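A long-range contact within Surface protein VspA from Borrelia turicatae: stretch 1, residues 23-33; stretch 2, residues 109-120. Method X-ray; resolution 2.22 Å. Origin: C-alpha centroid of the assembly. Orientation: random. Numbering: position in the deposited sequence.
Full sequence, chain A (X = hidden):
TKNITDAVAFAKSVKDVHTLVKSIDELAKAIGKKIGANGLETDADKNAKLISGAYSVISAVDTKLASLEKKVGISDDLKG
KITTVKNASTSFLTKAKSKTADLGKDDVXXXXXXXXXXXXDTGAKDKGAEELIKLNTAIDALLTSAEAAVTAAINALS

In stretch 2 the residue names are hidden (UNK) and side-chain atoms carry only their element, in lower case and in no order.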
ATOM      1  N   SER A  23      -3.949   1.382  -2.614  1.00  5.97           N
ATOM      2  CA  SER A  23      -3.438   2.100  -1.442  1.00  5.56           C
ATOM      3  C   SER A  23      -3.345   3.580  -1.734  1.00  7.67           C
ATOM      4  O   SER A  23      -3.402   4.386  -0.815  1.00 10.71           O
ATOM      5  CB  SER A  23      -2.082   1.540  -0.954  1.00  6.91           C
ATOM      6  OG  SER A  23      -0.950   2.076  -1.631  1.00  3.12           O
ATOM      7  N   ILE A  24      -3.201   3.932  -3.012  1.00  9.21           N
ATOM      8  CA  ILE A  24      -3.128   5.336  -3.416  1.00 10.36           C
ATOM      9  C   ILE A  24      -4.474   6.033  -3.081  1.00 11.98           C
ATOM     10  O   ILE A  24      -4.495   7.231  -2.853  1.00 10.08           O
ATOM     11  CB  ILE A  24      -2.767   5.489  -4.914  1.00 10.45           C
ATOM     12  CG1 ILE A  24      -1.526   4.660  -5.292  1.00 11.47           C
ATOM     13  CG2 ILE A  24      -2.547   6.963  -5.258  1.00 11.98           C
ATOM     14  CD1 ILE A  24      -0.279   4.918  -4.451  1.00 12.05           C
ATOM     15  N   ASP A  25      -5.587   5.287  -3.073  1.00 11.57           N
ATOM     16  CA  ASP A  25      -6.899   5.858  -2.718  1.00 11.46           C
ATOM     17  C   ASP A  25      -6.881   6.234  -1.225  1.00 12.14           C
ATOM     18  O   ASP A  25      -7.569   7.158  -0.808  1.00  9.18           O
ATOM     19  CB  ASP A  25      -8.054   4.879  -2.944  1.00 10.48           C
ATOM     20  CG  ASP A  25      -8.194   4.433  -4.382  1.00 10.75           C
ATOM     21  OD1 ASP A  25      -7.728   5.152  -5.298  1.00  8.02           O
ATOM     22  OD2 ASP A  25      -8.748   3.347  -4.679  1.00 11.95           O
ATOM     23  N   GLU A  26      -6.124   5.481  -0.419  1.00 12.99           N
ATOM     24  CA  GLU A  26      -6.016   5.762   1.019  1.00 11.96           C
ATOM     25  C   GLU A  26      -5.145   7.010   1.251  1.00  9.44           C
ATOM     26  O   GLU A  26      -5.340   7.716   2.232  1.00  6.62           O
ATOM     27  CB  GLU A  26      -5.472   4.564   1.813  1.00 10.65           C
ATOM     28  CG  GLU A  26      -6.221   3.233   1.631  1.00 12.00           C
ATOM     29  CD  GLU A  26      -7.705   3.267   1.983  1.00 13.98           C
ATOM     30  OE1 GLU A  26      -8.404   2.294   1.632  1.00 14.08           O
ATOM     31  OE2 GLU A  26      -8.186   4.232   2.622  1.00 13.64           O
ATOM     32  N   LEU A  27      -4.195   7.266   0.350  1.00  9.52           N
ATOM     33  CA  LEU A  27      -3.313   8.427   0.441  1.00 11.36           C
ATOM     34  C   LEU A  27      -4.069   9.685   0.037  1.00 14.08           C
ATOM     35  O   LEU A  27      -3.804  10.782   0.565  1.00 14.46           O
ATOM     36  CB  LEU A  27      -2.090   8.259  -0.467  1.00 11.01           C
ATOM     37  CG  LEU A  27      -1.134   7.109  -0.146  1.00 12.00           C
ATOM     38  CD1 LEU A  27       0.009   7.108  -1.145  1.00 12.62           C
ATOM     39  CD2 LEU A  27      -0.592   7.183   1.289  1.00 13.19           C
ATOM     40  N   ALA A  28      -4.998   9.528  -0.907  1.00 13.68           N
ATOM     41  CA  ALA A  28      -5.814  10.637  -1.391  1.00 16.94           C
ATOM     42  C   ALA A  28      -6.752  11.136  -0.291  1.00 15.72           C
ATOM     43  O   ALA A  28      -7.141  12.291  -0.296  1.00 18.42           O
ATOM     44  CB  ALA A  28      -6.609  10.230  -2.619  1.00 19.35           C
ATOM     45  N   LYS A  29      -7.119  10.262   0.647  1.00 18.30           N
ATOM     46  CA  LYS A  29      -7.985  10.651   1.765  1.00 17.47           C
ATOM     47  C   LYS A  29      -7.207  11.531   2.765  1.00 15.65           C
ATOM     48  O   LYS A  29      -7.798  12.117   3.666  1.00 18.72           O
ATOM     49  CB  LYS A  29      -8.506   9.417   2.510  1.00 17.31           C
ATOM     50  CG  LYS A  29      -9.554   8.606   1.772  1.00 16.96           C
ATOM     51  CD  LYS A  29      -9.736   7.247   2.449  1.00 16.44           C
ATOM     52  CE  LYS A  29     -10.409   6.232   1.533  1.00 15.65           C
ATOM     53  NZ  LYS A  29     -10.696   4.957   2.248  1.00 13.86           N
ATOM     54  N   ALA A  30      -5.880  11.572   2.631  1.00 17.29           N
ATOM     55  CA  ALA A  30      -5.012  12.368   3.507  1.00 17.68           C
ATOM     56  C   ALA A  30      -4.676  13.744   2.938  1.00 17.89           C
ATOM     57  O   ALA A  30      -3.994  14.533   3.592  1.00 17.24           O
ATOM     58  CB  ALA A  30      -3.733  11.622   3.791  1.00 14.20           C
ATOM     59  N   ILE A  31      -5.112  14.011   1.710  1.00 15.72           N
ATOM     60  CA  ILE A  31      -4.853  15.296   1.081  1.00 17.88           C
ATOM     61  C   ILE A  31      -5.527  16.396   1.906  1.00 17.33           C
ATOM     62  O   ILE A  31      -6.710  16.302   2.239  1.00 16.07           O
ATOM     63  CB  ILE A  31      -5.390  15.313  -0.370  1.00 17.36           C
ATOM     64  CG1 ILE A  31      -4.555  14.389  -1.265  1.00 17.45           C
ATOM     65  CG2 ILE A  31      -5.406  16.749  -0.933  1.00 16.98           C
ATOM     66  CD1 ILE A  31      -5.120  14.222  -2.687  1.00 17.09           C
ATOM     67  N   GLY A  32      -4.764  17.426   2.247  1.00 20.61           N
ATOM     68  CA  GLY A  32      -5.283  18.541   3.023  1.00 21.29           C
ATOM     69  C   GLY A  32      -5.733  18.109   4.399  1.00 21.24           C
ATOM     70  O   GLY A  32      -6.740  18.600   4.902  1.00 24.30           O
ATOM     71  N   LYS A  33      -4.998  17.165   4.982  1.00 19.64           N
ATOM     72  CA  LYS A  33      -5.291  16.641   6.306  1.00 21.66           C
ATOM     73  C   LYS A  33      -4.013  16.450   7.120  1.00 20.61           C
ATOM     74  O   LYS A  33      -2.972  16.019   6.603  1.00 18.93           O
ATOM     75  CB  LYS A  33      -6.023  15.290   6.232  1.00 25.97           C
ATOM     76  CG  LYS A  33      -7.356  15.295   5.483  1.00 28.32           C
ATOM     77  CD  LYS A  33      -8.500  15.708   6.382  1.00 31.47           C
ATOM     78  CE  LYS A  33      -9.813  15.819   5.620  1.00 31.85           C
ATOM     79  NZ  LYS A  33     -10.450  14.481   5.483  1.00 35.55           N
ATOM     80  N   UNK A 109      -1.518  22.871  -3.455  1.00 19.95           N
ATOM     81  CA  UNK A 109      -2.907  22.982  -3.019  1.00 18.46           C
ATOM     82  C   UNK A 109      -3.676  21.680  -3.229  1.00 18.82           C
ATOM     83  O   UNK A 109      -3.348  20.886  -4.115  1.00 14.66           O
ATOM     84  c   UNK A 109      -3.604  24.161  -3.713  1.00 16.68           C
ATOM     85  c   UNK A 109      -5.496  26.626  -2.705  1.00 20.97           C
ATOM     86  c   UNK A 109      -4.186  26.660  -3.515  1.00 20.28           C
ATOM     87  n   UNK A 109      -5.337  27.133  -1.297  1.00 20.44           N
ATOM     88  c   UNK A 109      -3.215  25.537  -3.131  1.00 17.98           C
ATOM     89  N   UNK A 110      -4.702  21.494  -2.402  1.00 18.50           N
ATOM     90  CA  UNK A 110      -5.562  20.310  -2.409  1.00 20.73           C
ATOM     91  C   UNK A 110      -6.072  19.888  -3.788  1.00 22.10           C
ATOM     92  O   UNK A 110      -5.989  18.717  -4.146  1.00 20.19           O
ATOM     93  o   UNK A 110      -5.202  20.117   0.322  1.00 14.66           O
ATOM     94  o   UNK A 110      -7.163  20.732   0.944  1.00 19.06           O
ATOM     95  c   UNK A 110      -6.371  20.452   0.018  1.00 18.93           C
ATOM     96  c   UNK A 110      -6.763  20.520  -1.459  1.00 18.92           C
ATOM     97  N   UNK A 111      -6.602  20.843  -4.545  1.00 23.61           N
ATOM     98  CA  UNK A 111      -7.135  20.570  -5.878  1.00 21.99           C
ATOM     99  C   UNK A 111      -6.061  20.017  -6.803  1.00 21.05           C
ATOM    100  O   UNK A 111      -6.316  19.093  -7.561  1.00 20.69           O
ATOM    101  c   UNK A 111      -7.760  21.821  -6.469  1.00 20.27           C
ATOM    102  N   UNK A 112      -4.859  20.582  -6.737  1.00 21.13           N
ATOM    103  CA  UNK A 112      -3.755  20.124  -7.578  1.00 19.16           C
ATOM    104  C   UNK A 112      -3.240  18.742  -7.145  1.00 17.53           C
ATOM    105  O   UNK A 112      -2.785  17.966  -7.985  1.00 14.60           O
ATOM    106  o   UNK A 112      -3.477  22.464  -9.442  1.00 20.49           O
ATOM    107  o   UNK A 112      -3.211  23.546  -7.597  1.00 19.90           O
ATOM    108  c   UNK A 112      -3.122  22.474  -8.245  1.00 20.82           C
ATOM    109  c   UNK A 112      -2.641  21.165  -7.638  1.00 17.53           C
ATOM    110  N   UNK A 113      -3.316  18.439  -5.851  1.00 16.66           N
ATOM    111  CA  UNK A 113      -2.881  17.144  -5.347  1.00 18.00           C
ATOM    112  C   UNK A 113      -3.857  16.107  -5.899  1.00 14.07           C
ATOM    113  O   UNK A 113      -3.464  15.014  -6.249  1.00 13.05           O
ATOM    114  c   UNK A 113      -2.872  17.114  -3.839  1.00 18.07           C
ATOM    115  N   UNK A 114      -5.126  16.486  -6.009  1.00 14.39           N
ATOM    116  CA  UNK A 114      -6.160  15.604  -6.521  1.00 15.12           C
ATOM    117  C   UNK A 114      -5.967  15.291  -8.007  1.00 16.33           C
ATOM    118  O   UNK A 114      -6.272  14.177  -8.442  1.00 15.83           O
ATOM    119  c   UNK A 114      -9.667  16.556  -3.055  1.00 18.68           C
ATOM    120  c   UNK A 114      -9.131  16.918  -4.442  1.00 16.31           C
ATOM    121  c   UNK A 114      -7.540  16.185  -6.239  1.00 16.55           C
ATOM    122  c   UNK A 114      -7.913  16.082  -4.774  1.00 15.42           C
ATOM    123  n   UNK A 114      -9.999  17.745  -2.238  1.00 18.24           N
ATOM    124  N   UNK A 115      -5.452  16.249  -8.781  1.00 14.37           N
ATOM    125  CA  UNK A 115      -5.217  16.010 -10.212  1.00 14.77           C
ATOM    126  C   UNK A 115      -4.093  14.992 -10.399  1.00 13.99           C
ATOM    127  O   UNK A 115      -3.870  14.503 -11.503  1.00 17.13           O
ATOM    128  o   UNK A 115      -3.560  17.764 -10.595  1.00 14.97           O
ATOM    129  c   UNK A 115      -5.840  18.442 -10.698  1.00 12.02           C
ATOM    130  c   UNK A 115      -4.855  17.290 -10.993  1.00 14.08           C
ATOM    131  N   UNK A 116      -3.369  14.694  -9.328  1.00 10.38           N
ATOM    132  CA  UNK A 116      -2.290  13.726  -9.401  1.00 12.27           C
ATOM    133  C   UNK A 116      -2.655  12.339  -8.885  1.00 10.33           C
ATOM    134  O   UNK A 116      -2.440  11.362  -9.599  1.00 11.21           O
ATOM    135  c   UNK A 116      -1.045  14.246  -8.667  1.00  8.75           C
ATOM    136  N   UNK A 117      -3.234  12.253  -7.680  1.00 13.46           N
ATOM    137  CA  UNK A 117      -3.576  10.957  -7.051  1.00 10.93           C
ATOM    138  C   UNK A 117      -5.006  10.661  -6.576  1.00 13.29           C
ATOM    139  O   UNK A 117      -5.206   9.678  -5.843  1.00 15.47           O
ATOM    140  c   UNK A 117      -3.056  11.671  -4.649  1.00 11.49           C
ATOM    141  c   UNK A 117      -2.638  10.760  -5.821  1.00 11.08           C
ATOM    142  c   UNK A 117      -1.191  11.047  -6.194  1.00  8.11           C
ATOM    143  c   UNK A 117      -2.227  11.477  -3.380  1.00 10.51           C
ATOM    144  N   UNK A 118      -5.984  11.472  -6.965  1.00 14.05           N
ATOM    145  CA  UNK A 118      -7.379  11.266  -6.555  1.00 16.09           C
ATOM    146  C   UNK A 118      -8.244  10.911  -7.771  1.00 14.81           C
ATOM    147  O   UNK A 118      -8.655  11.778  -8.517  1.00 12.94           O
ATOM    148  c   UNK A 118      -7.918  12.519  -5.831  1.00 17.87           C
ATOM    149  o   UNK A 118      -9.386  12.881  -3.970  1.00 17.10           O
ATOM    150  o   UNK A 118     -10.000  11.350  -5.293  1.00 17.72           O
ATOM    151  c   UNK A 118      -9.173  12.225  -5.000  1.00 16.81           C
ATOM    152  N   UNK A 119      -8.514   9.622  -7.952  1.00 17.99           N
ATOM    153  CA  UNK A 119      -9.303   9.142  -9.082  1.00 16.88           C
ATOM    154  C   UNK A 119     -10.799   9.411  -8.948  1.00 16.89           C
ATOM    155  O   UNK A 119     -11.503   9.473  -9.946  1.00 19.09           O
ATOM    156  c   UNK A 119      -9.888   5.293  -8.597  1.00 23.86           C
ATOM    157  c   UNK A 119      -7.591   7.258  -9.467  1.00 16.51           C
ATOM    158  c   UNK A 119      -9.079   7.606  -9.317  1.00 17.70           C
ATOM    159  c   UNK A 119      -9.706   6.764  -8.203  1.00 20.32           C
ATOM    160  N   UNK A 120     -11.277   9.562  -7.718  1.00 16.76           N
ATOM    161  CA  UNK A 120     -12.692   9.797  -7.459  1.00 16.99           C
ATOM    162  C   UNK A 120     -13.139  11.254  -7.530  1.00 17.94           C
ATOM    163  O   UNK A 120     -14.327  11.519  -7.737  1.00 17.99           O
ATOM    164  c   UNK A 120     -13.058   9.213  -6.093  1.00 16.93           C
TER
HETATM  165  O   HOH W   1      -7.212   7.819  -5.725  1.00 23.95           O

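Position 109 carries four carbons in a row ending in a nitrogen. Its CA-to-CB bond points away from stretch 1, and no side-chain atom touches it. This is Lys109, at the N-cap position of the helix that follows.

Position 110 has two carbons, the second bearing two oxygens. One of the oxygens comes close to Gly32 and Ile31. That is a short carboxylate, so the residue is Asp110. Its CA-to-CB bond points sideways, but the carboxylate comes nearer to stretch 1. OD1 of Asp110 lies 3.1 Å from CA of Gly32 and 3.6 Å from CG2 of Ile31. The distance from Asp110 OD1 to the backbone N of Gly32 is 3.3 Å, but the angle is too poor for a hydrogen bond. Asp110 OD1 is hydrogen-bonded elsewhere in the structure.

Position 111 has a single carbon, pointing away from stretch 1. It is Ala111.

Position 112 again shows two carbons with two oxygens on the second. It is out of reach of stretch 1. This is Asp112.

Position 113 has one carbon, and it points toward stretch 1. The CB lies 3.8 Å from CD1 of Ile31. The residue is Ala113, and it is buried.

Position 114 has four carbons in a row and a terminal nitrogen, and the row touches Ile31. It is Lys114. Contact is made through the aliphatic part: CG of Lys114 is 4.0 Å from CD1 of Ile31.

Position 115 has one carbon carrying an oxygen and a second carbon. It does not reach stretch 1. That fork identifies Thr115. Its OG1 donates a hydrogen bond to the backbone O of Asp112 at 2.7 Å.

Position 116 has one carbon, directed sideways and not in contact. It is Ala116.

Position 117 has four carbons, forked at the first, with one arm two carbons long. The side chain touches Ile24, Leu27, Ala28 and Ile31. This is Ile117, with chi1 p and chi2 t. Its CB is 3.8 Å from CG2 of Ile24, its CG1 is 3.8 Å from CD1 of Ile31, and its CD1 is 4.3 Å from CB of Leu27. Its backbone O lies 3.6 Å from CB of Ala28.

Position 118 has two carbons and two oxygens on the second. The second carbon lies near Ala28. This is Asp118. Its CG is 4.0 Å from CB of Ala28.

Position 119 repeats the forked four-carbon pattern. One of its carbons comes near Asp25. It is Ile119. Its CG1 is 3.9 Å from OD1 of Asp25.

Position 120 has one carbon, too far from stretch 1 to touch it. It is Ala120.

The two helices run antiparallel, at 177°, with axes 10.5 Å apart at closest approach. Packing is mainly apolar: Ile117 meets Ile24, Leu27, Ala28 and Ile31, and Ile31 also packs on Ala113. No direct hydrogen bond crosses the contact. One water joins the stretches. The O of water 1 lies 2.7 Å from Asp25 OD1 and 2.7 Å from Ile117 O, donating to both, and 3.1 Å from Ile119 N, from which it accepts. Gly32 has positive phi, and a CB there would clash with OD2 of Asp110. The absent side chain therefore leaves room for the carboxylate.

Stretch 2 109-120: KDADAKTAIDIA
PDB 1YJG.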